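Local atomic coordinates of MutT/nudix family protein (Streptococcus pneumoniae, PDB entry 4HFQ), a protein that hydrolyses UDP-X nucleotides, among them precursors of peptidoglycan biosynthesis, as a diphosphatase of the Nudix family. Residues P68-E78 with K141-L152. Numbering follows the deposited sequence. Where two conformers were deposited one is given.
Sequences PLMDVRAWIVE and KQYTKFVFGCKL. With TRS (2-amino-2-hydroxymethyl-propane-1,3-diol), chain E; EDO (1,2-ethanediol), chain Y; SO4 (sulfate ion), chain F.
From Leu69 and Tyr143 to Trp75 and Gly149, strands 69-75 and 143-152 run parallel in register, their axes at 30°, and backbone hydrogen bonds continue from Leu69 N to Gln142 O (2.9 Å) as far as Cys150 N to Trp75 O (2.9 Å). On the face of Asp71, Arg73 and Lys145, the arginine grips the carboxylate side-on: NE donates to Asp71 OD2, which lies in the guanidinium plane and accepts on its syn lone pair, while NH2 donates to OD1, also syn. Lys145 NZ forms a salt bridge to Asp71 OD2 (2.7 Å) from above the carboxylate plane; bends at chi3 (-69°) and chi4 (-70°) turn the ammonium toward strand 69-75. This shared carboxylate probably offsets the closeness of the two cations. A Tris molecule, probably from the crystallisation liquor, bonds Asp71 OD1 through O1 and Lys145 NZ through O3, its N over one face of the Tyr143 ring, offset toward the rim; Leu69 CB packs 3.6 Å from Tyr143 CD2. On the other face, Val72 CG1 meets the edge of the Phe148 ring, and both residues touch helix 106-118. Past the paired part, Ile76 CG2 packs on Leu152 CG (3.7 Å). Such a parallel pair in a mixed sheet between helices, here 106-118 and 184-194, belongs to the alpha/beta/alpha sandwich of the Nudix fold.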
ATOM      1  N   PRO A  68       1.657  -2.767  -1.247  1.00  8.41           N
ATOM      2  CA  PRO A  68       0.235  -2.604  -0.951  1.00  8.59           C
ATOM      3  C   PRO A  68      -0.551  -2.339  -2.237  1.00  8.84           C
ATOM      4  O   PRO A  68      -0.036  -1.693  -3.167  1.00  9.45           O
ATOM      5  CB  PRO A  68       0.219  -1.402  -0.001  1.00  8.71           C
ATOM      6  CG  PRO A  68       1.555  -1.429   0.663  1.00  8.61           C
ATOM      7  CD  PRO A  68       2.489  -1.861  -0.441  1.00  8.46           C
ATOM      8  N   LEU A  69      -1.767  -2.862  -2.285  1.00  8.87           N
ATOM      9  CA  LEU A  69      -2.622  -2.726  -3.460  1.00  9.15           C
ATOM     10  C   LEU A  69      -3.524  -1.507  -3.367  1.00  8.97           C
ATOM     11  O   LEU A  69      -3.789  -0.996  -2.273  1.00  8.92           O
ATOM     12  CB  LEU A  69      -3.467  -3.979  -3.619  1.00  9.65           C
ATOM     13  CG  LEU A  69      -2.712  -5.303  -3.774  1.00 10.11           C
ATOM     14  CD1 LEU A  69      -3.718  -6.451  -3.862  1.00 10.85           C
ATOM     15  CD2 LEU A  69      -1.841  -5.271  -5.009  1.00 11.96           C
ATOM     16  N   MET A  70      -3.971  -1.014  -4.522  0.50  9.02           N
ATOM     17  CA  MET A  70      -4.907   0.111  -4.578  0.50  9.26           C
ATOM     18  C   MET A  70      -6.353  -0.320  -4.380  0.50  8.83           C
ATOM     19  O   MET A  70      -6.827  -1.275  -5.006  0.50  8.65           O
ATOM     20  CB  MET A  70      -4.793   0.855  -5.922  0.50 10.21           C
ATOM     21  CG  MET A  70      -5.819   1.976  -6.116  0.50 11.31           C
ATOM     22  SD  MET A  70      -5.618   2.881  -7.666  0.50 14.08           S
ATOM     23  CE  MET A  70      -3.885   2.491  -7.918  0.50 11.68           C
ATOM     24  N   ASP A  71      -7.036   0.384  -3.484  1.00  8.61           N
ATOM     25  CA  ASP A  71      -8.503   0.357  -3.416  1.00  8.36           C
ATOM     26  C   ASP A  71      -8.958   1.804  -3.458  1.00  8.11           C
ATOM     27  O   ASP A  71      -8.337   2.694  -2.849  1.00  7.82           O
ATOM     28  CB  ASP A  71      -8.976  -0.327  -2.124  1.00  8.55           C
ATOM     29  CG  ASP A  71     -10.478  -0.387  -1.999  1.00  9.02           C
ATOM     30  OD1 ASP A  71     -11.084  -1.317  -2.543  1.00  9.60           O
ATOM     31  OD2 ASP A  71     -11.067   0.495  -1.333  1.00  9.17           O
ATOM     32  N   VAL A  72     -10.009   2.052  -4.230  1.00  7.71           N
ATOM     33  CA  VAL A  72     -10.588   3.413  -4.336  1.00  7.95           C
ATOM     34  C   VAL A  72     -12.034   3.411  -3.886  1.00  7.47           C
ATOM     35  O   VAL A  72     -12.762   2.443  -4.123  1.00  7.87           O
ATOM     36  CB  VAL A  72     -10.452   4.027  -5.763  1.00  7.99           C
ATOM     37  CG1 VAL A  72      -8.984   4.212  -6.118  1.00  8.44           C
ATOM     38  CG2 VAL A  72     -11.180   3.199  -6.830  1.00  8.55           C
ATOM     39  N   ARG A  73     -12.437   4.492  -3.222  1.00  7.76           N
ATOM     40  CA  ARG A  73     -13.797   4.630  -2.708  1.00  8.13           C
ATOM     41  C   ARG A  73     -14.273   6.046  -2.940  1.00  7.95           C
ATOM     42  O   ARG A  73     -13.472   6.991  -2.960  1.00  8.33           O
ATOM     43  CB  ARG A  73     -13.894   4.327  -1.212  1.00  8.14           C
ATOM     44  CG  ARG A  73     -13.523   2.903  -0.819  1.00  8.36           C
ATOM     45  CD  ARG A  73     -14.569   1.916  -1.299  1.00  8.78           C
ATOM     46  NE  ARG A  73     -13.964   0.602  -1.538  1.00  9.29           N
ATOM     47  CZ  ARG A  73     -14.632  -0.470  -1.945  1.00  9.77           C
ATOM     48  NH1 ARG A  73     -15.954  -0.429  -2.101  1.00 10.22           N
ATOM     49  NH2 ARG A  73     -13.990  -1.602  -2.172  1.00 10.86           N
ATOM     50  N   ALA A  74     -15.595   6.179  -3.104  1.00  8.28           N
ATOM     51  CA  ALA A  74     -16.245   7.469  -3.319  1.00  8.45           C
ATOM     52  C   ALA A  74     -17.099   7.857  -2.116  1.00  8.53           C
ATOM     53  O   ALA A  74     -17.921   7.076  -1.651  1.00  9.16           O
ATOM     54  CB  ALA A  74     -17.124   7.409  -4.559  1.00  9.07           C
ATOM     55  N   TRP A  75     -16.898   9.092  -1.673  1.00  8.57           N
ATOM     56  CA  TRP A  75     -17.680   9.719  -0.615  1.00  9.14           C
ATOM     57  C   TRP A  75     -18.565  10.767  -1.246  1.00  9.39           C
ATOM     58  O   TRP A  75     -18.095  11.807  -1.683  1.00  9.89           O
ATOM     59  CB  TRP A  75     -16.728  10.328   0.390  1.00  9.26           C
ATOM     60  CG  TRP A  75     -17.383  11.061   1.518  1.00  9.70           C
ATOM     61  CD1 TRP A  75     -17.686  12.417   1.604  1.00 10.04           C
ATOM     62  CD2 TRP A  75     -17.806  10.474   2.789  1.00  9.82           C
ATOM     63  NE1 TRP A  75     -18.236  12.698   2.836  1.00 10.48           N
ATOM     64  CE2 TRP A  75     -18.345  11.573   3.588  1.00 10.22           C
ATOM     65  CE3 TRP A  75     -17.786   9.184   3.328  1.00 10.04           C
ATOM     66  CZ2 TRP A  75     -18.850  11.368   4.862  1.00 10.92           C
ATOM     67  CZ3 TRP A  75     -18.294   9.001   4.614  1.00 10.16           C
ATOM     68  CH2 TRP A  75     -18.797  10.078   5.366  1.00 11.09           C
ATOM     69  N   ILE A  76     -19.852  10.425  -1.348  1.00 10.14           N
ATOM     70  CA  ILE A  76     -20.860  11.250  -2.032  1.00 11.35           C
ATOM     71  C   ILE A  76     -21.918  11.622  -1.002  1.00 11.96           C
ATOM     72  O   ILE A  76     -22.585  10.755  -0.460  1.00 12.11           O
ATOM     73  CB  ILE A  76     -21.497  10.425  -3.170  1.00 11.53           C
ATOM     74  CG1 ILE A  76     -20.420   9.979  -4.184  1.00 12.07           C
ATOM     75  CG2 ILE A  76     -22.620  11.211  -3.848  1.00 12.39           C
ATOM     76  CD1 ILE A  76     -20.759   8.714  -4.936  1.00 13.42           C
ATOM     77  N   VAL A  77     -22.030  12.917  -0.725  1.00 13.14           N
ATOM     78  CA  VAL A  77     -23.012  13.399   0.267  1.00 14.02           C
ATOM     79  C   VAL A  77     -24.091  14.226  -0.406  1.00 14.75           C
ATOM     80  O   VAL A  77     -23.779  15.148  -1.156  1.00 15.64           O
ATOM     81  CB  VAL A  77     -22.347  14.232   1.382  1.00 13.72           C
ATOM     82  CG1 VAL A  77     -23.385  14.857   2.325  1.00 14.24           C
ATOM     83  CG2 VAL A  77     -21.356  13.384   2.176  1.00 14.03           C
ATOM     84  N   GLU A  78     -25.351  13.866  -0.147  1.00 15.04           N
ATOM     85  CA  GLU A  78     -26.500  14.627  -0.644  1.00 16.60           C
ATOM     86  C   GLU A  78     -27.476  14.760   0.507  1.00 16.91           C
ATOM     87  O   GLU A  78     -27.792  13.778   1.173  1.00 16.51           O
ATOM     88  CB  GLU A  78     -27.156  13.901  -1.813  1.00 16.99           C
ATOM     89  CG  GLU A  78     -26.278  13.847  -3.044  1.00 18.57           C
ATOM     90  CD  GLU A  78     -26.937  13.198  -4.231  1.00 19.91           C
ATOM     91  OE1 GLU A  78     -28.164  12.944  -4.195  1.00 21.67           O
ATOM     92  OE2 GLU A  78     -26.219  12.954  -5.219  1.00 20.29           O
ATOM     93  N   LYS A 141      -4.636  -9.336   1.923  1.00  9.28           N
ATOM     94  CA  LYS A 141      -3.855  -8.325   1.224  1.00  9.53           C
ATOM     95  C   LYS A 141      -3.931  -7.013   1.958  1.00  9.06           C
ATOM     96  O   LYS A 141      -4.984  -6.632   2.473  1.00  9.11           O
ATOM     97  CB  LYS A 141      -4.340  -8.115  -0.214  1.00 10.54           C
ATOM     98  CG  LYS A 141      -4.144  -9.306  -1.152  1.00 12.25           C
ATOM     99  CD  LYS A 141      -2.672  -9.647  -1.351  1.00 13.67           C
ATOM    100  CE  LYS A 141      -2.429 -10.685  -2.448  1.00 14.96           C
ATOM    101  NZ  LYS A 141      -2.892 -12.062  -2.080  1.00 17.99           N
ATOM    102  N   GLN A 142      -2.813  -6.285   1.959  1.00  9.07           N
ATOM    103  CA  GLN A 142      -2.798  -4.897   2.417  1.00  8.71           C
ATOM    104  C   GLN A 142      -3.140  -3.956   1.273  1.00  8.41           C
ATOM    105  O   GLN A 142      -2.543  -4.044   0.201  1.00  8.64           O
ATOM    106  CB  GLN A 142      -1.426  -4.560   2.983  1.00  8.53           C
ATOM    107  CG  GLN A 142      -1.349  -3.156   3.566  1.00  8.41           C
ATOM    108  CD  GLN A 142      -0.006  -2.844   4.157  1.00  8.92           C
ATOM    109  OE1 GLN A 142       1.003  -3.357   3.670  1.00  9.57           O
ATOM    110  NE2 GLN A 142       0.033  -2.024   5.209  1.00  8.77           N
ATOM    111  N   TYR A 143      -4.095  -3.052   1.509  1.00  7.86           N
ATOM    112  CA  TYR A 143      -4.469  -2.011   0.564  1.00  8.04           C
ATOM    113  C   TYR A 143      -4.195  -0.628   1.114  1.00  7.86           C
ATOM    114  O   TYR A 143      -4.308  -0.379   2.316  1.00  7.74           O
ATOM    115  CB  TYR A 143      -5.967  -2.074   0.226  1.00  8.19           C
ATOM    116  CG  TYR A 143      -6.373  -3.284  -0.576  1.00  8.24           C
ATOM    117  CD1 TYR A 143      -6.631  -4.504   0.040  1.00  8.29           C
ATOM    118  CD2 TYR A 143      -6.535  -3.204  -1.957  1.00  8.42           C
ATOM    119  CE1 TYR A 143      -7.001  -5.620  -0.707  1.00  8.80           C
ATOM    120  CE2 TYR A 143      -6.916  -4.310  -2.710  1.00  9.27           C
ATOM    121  CZ  TYR A 143      -7.150  -5.513  -2.074  1.00  9.01           C
ATOM    122  OH  TYR A 143      -7.514  -6.609  -2.845  1.00 10.73           O
ATOM    123  N   THR A 144      -3.822   0.273   0.205  1.00  7.96           N
ATOM    124  CA  THR A 144      -3.981   1.719   0.423  1.00  7.83           C
ATOM    125  C   THR A 144      -5.358   2.095  -0.117  1.00  7.69           C
ATOM    126  O   THR A 144      -5.612   2.022  -1.324  1.00  8.05           O
ATOM    127  CB  THR A 144      -2.896   2.546  -0.305  1.00  8.16           C
ATOM    128  OG1 THR A 144      -2.960   2.280  -1.708  1.00  9.27           O
ATOM    129  CG2 THR A 144      -1.491   2.172   0.204  1.00  8.79           C
ATOM    130  N   LYS A 145      -6.234   2.493   0.801  1.00  7.69           N
ATOM    131  CA  LYS A 145      -7.622   2.755   0.468  1.00  7.71           C
ATOM    132  C   LYS A 145      -7.827   4.267   0.347  1.00  7.81           C
ATOM    133  O   LYS A 145      -7.852   4.993   1.347  1.00  7.81           O
ATOM    134  CB  LYS A 145      -8.508   2.114   1.539  1.00  8.01           C
ATOM    135  CG  LYS A 145     -10.012   2.386   1.371  1.00  7.97           C
ATOM    136  CD  LYS A 145     -10.808   1.682   2.483  1.00  8.50           C
ATOM    137  CE  LYS A 145     -10.804   0.164   2.374  1.00  8.47           C
ATOM    138  NZ  LYS A 145     -11.599  -0.361   1.222  1.00  8.18           N
ATOM    139  N   PHE A 146      -7.897   4.728  -0.898  1.00  7.84           N
ATOM    140  CA  PHE A 146      -8.128   6.154  -1.204  1.00  8.51           C
ATOM    141  C   PHE A 146      -9.626   6.397  -1.103  1.00  8.63           C
ATOM    142  O   PHE A 146     -10.410   5.669  -1.712  1.00  9.23           O
ATOM    143  CB  PHE A 146      -7.734   6.455  -2.650  1.00  9.55           C
ATOM    144  CG  PHE A 146      -6.265   6.372  -2.938  1.00 10.69           C
ATOM    145  CD1 PHE A 146      -5.672   5.158  -3.233  1.00 11.69           C
ATOM    146  CD2 PHE A 146      -5.478   7.524  -2.954  1.00 11.71           C
ATOM    147  CE1 PHE A 146      -4.319   5.072  -3.533  1.00 13.16           C
ATOM    148  CE2 PHE A 146      -4.119   7.449  -3.244  1.00 13.10           C
ATOM    149  CZ  PHE A 146      -3.535   6.222  -3.505  1.00 13.36           C
ATOM    150  N   VAL A 147     -10.020   7.422  -0.360  1.00  8.00           N
ATOM    151  CA  VAL A 147     -11.428   7.821  -0.327  1.00  7.92           C
ATOM    152  C   VAL A 147     -11.528   9.242  -0.858  1.00  7.81           C
ATOM    153  O   VAL A 147     -11.014  10.183  -0.237  1.00  7.92           O
ATOM    154  CB  VAL A 147     -12.034   7.738   1.081  1.00  7.75           C
ATOM    155  CG1 VAL A 147     -13.522   8.027   0.987  1.00  8.51           C
ATOM    156  CG2 VAL A 147     -11.782   6.361   1.698  1.00  7.97           C
ATOM    157  N   PHE A 148     -12.159   9.370  -2.027  1.00  8.08           N
ATOM    158  CA  PHE A 148     -12.311  10.638  -2.716  1.00  8.66           C
ATOM    159  C   PHE A 148     -13.681  11.229  -2.446  1.00  8.80           C
ATOM    160  O   PHE A 148     -14.695  10.541  -2.566  1.00  9.13           O
ATOM    161  CB  PHE A 148     -12.185  10.439  -4.227  1.00  8.97           C
ATOM    162  CG  PHE A 148     -10.817   9.990  -4.676  1.00  8.74           C
ATOM    163  CD1 PHE A 148      -9.806  10.919  -4.890  1.00  8.81           C
ATOM    164  CD2 PHE A 148     -10.560   8.644  -4.909  1.00  8.81           C
ATOM    165  CE1 PHE A 148      -8.545  10.510  -5.330  1.00  9.19           C
ATOM    166  CE2 PHE A 148      -9.309   8.231  -5.361  1.00  8.83           C
ATOM    167  CZ  PHE A 148      -8.310   9.164  -5.563  1.00  9.51           C
ATOM    168  N   GLY A 149     -13.716  12.503  -2.074  1.00  9.14           N
ATOM    169  CA  GLY A 149     -14.998  13.226  -2.039  1.00  9.54           C
ATOM    170  C   GLY A 149     -15.428  13.532  -3.459  1.00 10.24           C
ATOM    171  O   GLY A 149     -14.654  14.149  -4.209  1.00 10.81           O
ATOM    172  N   CYS A 150     -16.634  13.090  -3.829  1.00 10.65           N
ATOM    173  CA  CYS A 150     -17.138  13.211  -5.204  1.00 11.51           C
ATOM    174  C   CYS A 150     -18.551  13.759  -5.237  1.00 12.67           C
ATOM    175  O   CYS A 150     -19.302  13.627  -4.281  1.00 12.74           O
ATOM    176  CB  CYS A 150     -17.125  11.865  -5.944  1.00 11.32           C
ATOM    177  SG  CYS A 150     -15.544  11.018  -5.991  1.00 11.34           S
ATOM    178  N   LYS A 151     -18.883  14.378  -6.362  1.00 14.04           N
ATOM    179  CA  LYS A 151     -20.231  14.881  -6.607  1.00 15.43           C
ATOM    180  C   LYS A 151     -20.799  14.166  -7.826  1.00 15.75           C
ATOM    181  O   LYS A 151     -20.109  14.026  -8.839  1.00 15.05           O
ATOM    182  CB  LYS A 151     -20.167  16.390  -6.830  1.00 18.15           C
ATOM    183  CG  LYS A 151     -21.479  17.025  -7.281  1.00 20.91           C
ATOM    184  CD  LYS A 151     -21.316  18.516  -7.510  1.00 23.72           C
ATOM    185  CE  LYS A 151     -22.598  19.098  -8.091  1.00 25.66           C
ATOM    186  NZ  LYS A 151     -22.644  20.588  -8.057  1.00 28.26           N
ATOM    187  N   LEU A 152     -22.043  13.689  -7.727  1.00 16.33           N
ATOM    188  CA  LEU A 152     -22.706  13.018  -8.847  1.00 17.56           C
ATOM    189  C   LEU A 152     -23.249  14.047  -9.834  1.00 17.99           C
ATOM    190  O   LEU A 152     -23.661  15.134  -9.429  1.00 19.31           O
ATOM    191  CB  LEU A 152     -23.817  12.073  -8.366  1.00 17.60           C
ATOM    192  CG  LEU A 152     -23.367  10.919  -7.458  1.00 17.66           C
ATOM    193  CD1 LEU A 152     -24.538  10.012  -7.105  1.00 18.36           C
ATOM    194  CD2 LEU A 152     -22.258  10.108  -8.108  1.00 18.55           C
TER
HETATM  195  C   TRS E 303     -11.252  -4.658  -0.390  0.50 10.88           C
HETATM  196  C1  TRS E 303     -11.655  -4.814  -1.846  0.50 11.04           C
HETATM  197  C2  TRS E 303     -11.426  -5.904   0.450  0.50 10.32           C
HETATM  198  C3  TRS E 303     -12.143  -3.609   0.173  0.50 10.61           C
HETATM  199  N   TRS E 303      -9.994  -3.961  -0.049  0.50 10.67           N
HETATM  200  O1  TRS E 303     -10.936  -3.979  -2.741  0.50 10.87           O
HETATM  201  O2  TRS E 303     -10.579  -6.926  -0.118  0.50 14.95           O
HETATM  202  O3  TRS E 303     -11.135  -3.005   0.961  0.50  7.87           O
HETATM  203  C1  EDO Y 306      -1.179   2.612  -4.004  1.00 17.21           C
HETATM  204  O1  EDO Y 306       0.016   3.186  -4.550  1.00 24.76           O
HETATM  205  C2  EDO Y 306      -0.944   1.119  -3.686  1.00 15.86           C
HETATM  206  O2  EDO Y 306      -0.638   0.288  -4.869  1.00 16.33           O
HETATM  207  S   SO4 F 304     -18.581  -2.442  -4.118  1.00 53.25           S
HETATM  208  O1  SO4 F 304     -19.572  -3.548  -4.147  1.00 50.41           O
HETATM  209  O2  SO4 F 304     -17.667  -2.600  -5.273  1.00 51.07           O
HETATM  210  O3  SO4 F 304     -19.270  -1.138  -4.196  1.00 49.28           O
HETATM  211  O4  SO4 F 304     -17.803  -2.481  -2.859  1.00 45.75           O
HETATM  212  O   HOH W   1     -20.735  14.793  -2.313  1.00 29.29           O
HETATM  213  O   HOH W   2     -23.871  14.162  -5.613  1.00 20.50           O